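Local structure of protein Vng1086c (Halobacterium sp., 2GF4) at the interface of chains A and B. The protein is of unknown function but binds calcium and belongs to the uncharacterised UPF0058 family of small helical proteins. Residues are numbered along the deposited sequence; one frame, centred on the assembly and turned at random. Chains: chain A/B, Protein Vng1086c.

The interface of chains A and B. Residues chain A 1, 6, 9, 52, 55-56; chain B 20, 23, 62, 66, 69.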
loop_
_atom_site.group_PDB
_atom_site.type_symbol
_atom_site.label_atom_id
_atom_site.label_comp_id
_atom_site.label_asym_id
_atom_site.label_seq_id
_atom_site.Cartn_x
_atom_site.Cartn_y
_atom_site.Cartn_z
HETATM N N MSE A 1 13.374 9.112 -14.694
HETATM C CA MSE A 1 12.698 10.357 -14.231
HETATM C C MSE A 1 13.730 11.377 -13.755
HETATM O O MSE A 1 14.498 11.114 -12.835
HETATM C CB MSE A 1 11.713 10.019 -13.104
HETATM C CG MSE A 1 11.037 11.220 -12.465
HETATM SE SE MSE A 1 9.498 10.708 -11.403
HETATM C CE MSE A 1 10.370 9.468 -10.207
ATOM N N LEU A 6 10.717 15.120 -10.907
ATOM C CA LEU A 6 10.318 14.636 -9.590
ATOM C C LEU A 6 9.932 15.784 -8.654
ATOM O O LEU A 6 9.001 15.627 -7.857
ATOM C CB LEU A 6 11.468 13.826 -9.029
ATOM C CG LEU A 6 11.340 13.123 -7.675
ATOM C CD1 LEU A 6 10.235 12.104 -7.655
ATOM C CD2 LEU A 6 12.643 12.458 -7.420
ATOM N N LEU A 9 6.546 16.782 -9.567
ATOM C CA LEU A 9 5.561 15.785 -9.143
ATOM C C LEU A 9 5.293 16.006 -7.657
ATOM O O LEU A 9 4.131 16.019 -7.243
ATOM C CB LEU A 9 6.123 14.388 -9.393
ATOM C CG LEU A 9 5.197 13.213 -9.064
ATOM C CD1 LEU A 9 3.981 13.287 -9.907
ATOM C CD2 LEU A 9 5.895 11.931 -9.320
ATOM N N LYS A 52 11.537 11.028 -3.938
ATOM C CA LYS A 52 10.757 9.847 -4.325
ATOM C C LYS A 52 10.037 9.349 -3.085
ATOM O O LYS A 52 8.869 8.992 -3.162
ATOM C CB LYS A 52 11.671 8.734 -4.791
ATOM C CG LYS A 52 12.159 8.973 -6.178
ATOM C CD LYS A 52 12.746 7.708 -6.717
ATOM C CE LYS A 52 14.151 7.992 -7.139
ATOM N NZ LYS A 52 14.994 6.782 -7.052
ATOM N N VAL A 55 7.099 11.494 -2.327
ATOM C CA VAL A 55 5.939 11.275 -3.185
ATOM C C VAL A 55 5.281 9.947 -2.810
ATOM O O VAL A 55 4.054 9.845 -2.832
ATOM C CB VAL A 55 6.360 11.331 -4.633
ATOM C CG1 VAL A 55 5.260 10.832 -5.506
ATOM C CG2 VAL A 55 6.642 12.779 -4.975
ATOM N N PHE A 56 6.089 8.949 -2.466
ATOM C CA PHE A 56 5.571 7.653 -2.019
ATOM C C PHE A 56 4.648 7.864 -0.813
ATOM O O PHE A 56 3.516 7.379 -0.804
ATOM C CB PHE A 56 6.750 6.786 -1.588
ATOM C CG PHE A 56 6.342 5.462 -1.057
ATOM C CD1 PHE A 56 6.105 5.275 0.293
ATOM C CD2 PHE A 56 6.245 4.375 -1.903
ATOM C CE1 PHE A 56 5.733 4.044 0.764
ATOM C CE2 PHE A 56 5.874 3.151 -1.428
ATOM C CZ PHE A 56 5.634 2.980 -0.099
ATOM N N PHE B 20 2.944 12.320 -14.691
ATOM C CA PHE B 20 3.890 11.212 -14.532
ATOM C C PHE B 20 4.189 10.507 -15.864
ATOM O O PHE B 20 5.361 10.284 -16.169
ATOM C CB PHE B 20 3.316 10.197 -13.529
ATOM C CG PHE B 20 4.136 8.946 -13.363
ATOM C CD1 PHE B 20 5.137 8.853 -12.405
ATOM C CD2 PHE B 20 3.877 7.836 -14.152
ATOM C CE1 PHE B 20 5.838 7.664 -12.242
ATOM C CE2 PHE B 20 4.581 6.660 -13.980
ATOM C CZ PHE B 20 5.557 6.576 -13.032
ATOM N N PHE B 23 6.843 11.846 -17.962
ATOM C CA PHE B 23 8.254 11.913 -17.594
ATOM C C PHE B 23 9.189 11.020 -18.392
ATOM O O PHE B 23 8.782 10.181 -19.198
ATOM C CB PHE B 23 8.432 11.621 -16.105
ATOM C CG PHE B 23 7.828 12.655 -15.201
ATOM C CD1 PHE B 23 7.643 13.965 -15.623
ATOM C CD2 PHE B 23 7.472 12.327 -13.916
ATOM C CE1 PHE B 23 7.089 14.899 -14.765
ATOM C CE2 PHE B 23 6.925 13.258 -13.077
ATOM C CZ PHE B 23 6.741 14.540 -13.495
ATOM N N LEU B 62 0.754 5.477 -7.843
ATOM C CA LEU B 62 1.840 6.430 -7.876
ATOM C C LEU B 62 2.874 5.957 -6.855
ATOM O O LEU B 62 4.064 5.966 -7.155
ATOM C CB LEU B 62 1.305 7.790 -7.494
ATOM C CG LEU B 62 2.273 8.929 -7.724
ATOM C CD1 LEU B 62 2.489 9.115 -9.206
ATOM C CD2 LEU B 62 1.689 10.164 -7.119
HETATM N N MSE B 66 6.972 4.848 -7.380
HETATM C CA MSE B 66 8.128 5.431 -6.694
HETATM C C MSE B 66 8.942 4.313 -6.090
HETATM O O MSE B 66 10.164 4.383 -6.061
HETATM C CB MSE B 66 7.680 6.272 -5.540
HETATM C CG MSE B 66 6.853 7.438 -5.995
HETATM SE SE MSE B 66 7.823 8.721 -7.308
HETATM C CE MSE B 66 6.975 8.374 -9.143
ATOM N N ASP B 69 10.899 2.476 -8.806
ATOM C CA ASP B 69 11.990 3.277 -9.271
ATOM C C ASP B 69 13.139 3.269 -8.253
ATOM O O ASP B 69 14.299 3.230 -8.657
ATOM C CB ASP B 69 11.490 4.668 -9.503
ATOM C CG ASP B 69 12.562 5.570 -9.954
ATOM O OD1 ASP B 69 12.399 6.219 -10.984
ATOM O OD2 ASP B 69 13.610 5.629 -9.286
#
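B:Met66, a selenomethionine on helix 48-71 of chain B, packs its bent side chain among A:Val55, A:Leu9 and A:Met1, and it buries 85 Å² against the partner. Its chain turns at chi2 (-59°) and again at chi3, which carries the tip away from helix 48-71 of chain A toward helix 3-21 of chain A. SE of B:Met66 lies 3.8 Å from CG1 of A:Val55, while its terminal methyl CE meets CD2 of A:Leu9 tip to tip at 3.7 Å. A:Met1, also a selenomethionine, crosses B:Met66 at about a right angle, the two CE methyls 3.7 Å apart.

SE of the same A:Met1 lies 3.6 Å from CD2 of B:Phe23, raised from the ring plane, the side chains crossing obliquely. Further round that ring, CE2 of B:Phe23 packs 3.9 Å from CB of A:Leu9. On the other flank CG1 of A:Val55 touches CD2 of B:Leu62 at 4.0 Å, extending the apolar contact along the helix of chain B.

Polar contact comes from A:Lys52, whose NZ forms a salt bridge and hydrogen bond with OD2 of the B:Asp69 carboxylate at 2.9 Å. The amine nitrogen NZ approaches from the anti side, 32° out of the carboxylate plane, and the lysine's CD and CE methylenes also lie against the acid. An alanine in place of A:Lys52 would probably leave the B:Asp69 carboxylate without its basic partner and strip the aliphatic cover from beside it.

Repeated by two-fold symmetry with the chains exchanged, this patch packs helices 3-21 and 48-71 of chain A, with the N-terminal residue, against helix 48-71 and the loop residue B:Phe23 of chain B, plausibly forming a dimer within the four-copy deposited assembly, though the structure alone does not show which association forms in solution.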